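Local coordinates for terminal uridylyltransferase 1 (Trypanosoma brucei, PDB 5HZD), which adds uridines to the 3' ends of guide RNAs, ribosomal RNAs and some mRNAs in mitochondrial RNA editing, at residues A[14-17]-A[21-24]. Sequence-based numbering, arbitrary orientation. Where two conformers were deposited one is given.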
loop_
_atom_site.group_PDB
_atom_site.type_symbol
_atom_site.label_atom_id
_atom_site.label_comp_id
_atom_site.label_asym_id
_atom_site.label_seq_id
_atom_site.Cartn_x
_atom_site.Cartn_y
_atom_site.Cartn_z
ATOM N N ALA A 14 24.360 9.540 -27.539
ATOM C CA ALA A 14 25.180 8.343 -27.558
ATOM C C ALA A 14 24.345 7.086 -27.822
ATOM O O ALA A 14 23.509 6.700 -27.019
ATOM C CB ALA A 14 25.981 8.209 -26.257
ATOM N N VAL A 15 24.570 6.499 -29.000
ATOM C CA VAL A 15 23.892 5.267 -29.367
ATOM C C VAL A 15 24.903 4.206 -29.757
ATOM O O VAL A 15 25.946 4.496 -30.345
ATOM C CB VAL A 15 22.889 5.481 -30.510
ATOM C CG1 VAL A 15 21.659 6.223 -29.992
ATOM C CG2 VAL A 15 23.547 6.234 -31.640
ATOM N N PHE A 16 24.607 2.969 -29.389
ATOM C CA PHE A 16 25.557 1.898 -29.622
ATOM C C PHE A 16 24.865 0.690 -30.197
ATOM O O PHE A 16 23.636 0.581 -30.142
ATOM C CB PHE A 16 26.207 1.536 -28.288
ATOM C CG PHE A 16 26.825 2.722 -27.598
ATOM C CD1 PHE A 16 26.070 3.497 -26.722
ATOM C CD2 PHE A 16 28.133 3.092 -27.872
ATOM C CE1 PHE A 16 26.626 4.633 -26.108
ATOM C CE2 PHE A 16 28.701 4.210 -27.260
ATOM C CZ PHE A 16 27.942 4.979 -26.379
ATOM N N THR A 17 25.661 -0.234 -30.720
ATOM C CA THR A 17 25.095 -1.446 -31.287
ATOM C C THR A 17 25.302 -2.665 -30.408
ATOM O O THR A 17 24.865 -3.752 -30.764
ATOM C CB THR A 17 25.631 -1.715 -32.708
ATOM O OG1 THR A 17 27.064 -1.853 -32.666
ATOM C CG2 THR A 17 25.278 -0.542 -33.632
ATOM N N ALA A 21 29.007 -1.938 -25.043
ATOM C CA ALA A 21 29.447 -0.592 -25.388
ATOM C C ALA A 21 28.624 0.447 -24.617
ATOM O O ALA A 21 29.147 1.494 -24.209
ATOM C CB ALA A 21 29.322 -0.363 -26.880
ATOM N N LEU A 22 27.337 0.162 -24.436
ATOM C CA LEU A 22 26.472 1.049 -23.670
ATOM C C LEU A 22 26.935 1.127 -22.219
ATOM O O LEU A 22 27.051 2.215 -21.657
ATOM C CB LEU A 22 25.018 0.576 -23.718
ATOM C CG LEU A 22 24.037 1.451 -22.939
ATOM C CD1 LEU A 22 23.835 2.774 -23.659
ATOM C CD2 LEU A 22 22.703 0.727 -22.712
ATOM N N LEU A 23 27.222 -0.024 -21.621
ATOM C CA LEU A 23 27.613 -0.063 -20.206
ATOM C C LEU A 23 28.958 0.629 -20.020
ATOM O O LEU A 23 29.147 1.401 -19.069
ATOM C CB LEU A 23 27.725 -1.504 -19.711
ATOM C CG LEU A 23 26.458 -2.290 -19.414
ATOM C CD1 LEU A 23 26.837 -3.689 -18.979
ATOM C CD2 LEU A 23 25.635 -1.603 -18.333
ATOM N N ALA A 24 29.902 0.341 -20.915
ATOM C CA ALA A 24 31.202 1.007 -20.883
ATOM C C ALA A 24 31.058 2.511 -21.021
ATOM O O ALA A 24 31.748 3.264 -20.341
ATOM C CB ALA A 24 32.110 0.473 -21.950
#
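Phe16, on the short strand 15-16, faces Ala21 and Leu22 in the first turn of helix 19-30, and the backbones come nearest where the CA atoms of Phe16 and Leu22 lie 6.1 Å apart. No hydrogen bond links the two segments. Instead, backbone hydrogen bonds pair Phe16 with Tyr6 of the antiparallel strand 6-7, and Ala14 with Cys8, while the Thr18 hydroxyl OG1 takes a hydrogen bond from the N of Ala21 at the start of the helix.

Phe16 does most of the work from the strand, its flat phenyl ring offering a wide apolar face to the helix backbone. CG stands beside the backbone N and anti to the carbonyl carbon (chi1 -54°), which carries the ring toward the helix; the near-perpendicular chi2 then sets how its face is turned. The carbonyl O of Ala21 sits 4.0 Å above the ring plane, over its centre. Ala21 suits a place this close to the strand, since a lone methyl lets the helix backbone approach; its CB touches Phe16 CD2 at 3.8 Å and also meets CB of the phenylalanine. On the same side of the ring plane, but by its opposite flank, CD1 of Leu22 reaches Phe16 CD1 at 3.9 Å. CG of Leu22 is anti to the backbone N (chi1 -180°), and the side chain crosses that of Phe16 at about a right angle. Leucine fits this buried position because its flexible apolar side chain can also touch Tyr6 of strand 6-7 and Val481 of helix 481-497.

Phe16 also meets the ring of His25, a zinc ligand, with the planes at about 45°. Together with strand 6-7, strand and helix make up the beta-beta-alpha unit of a C2H2 zinc finger, here an atypical one, whose hydrophobic core lies beside the zinc ion bound by Cys8, Cys11, His25 and His30.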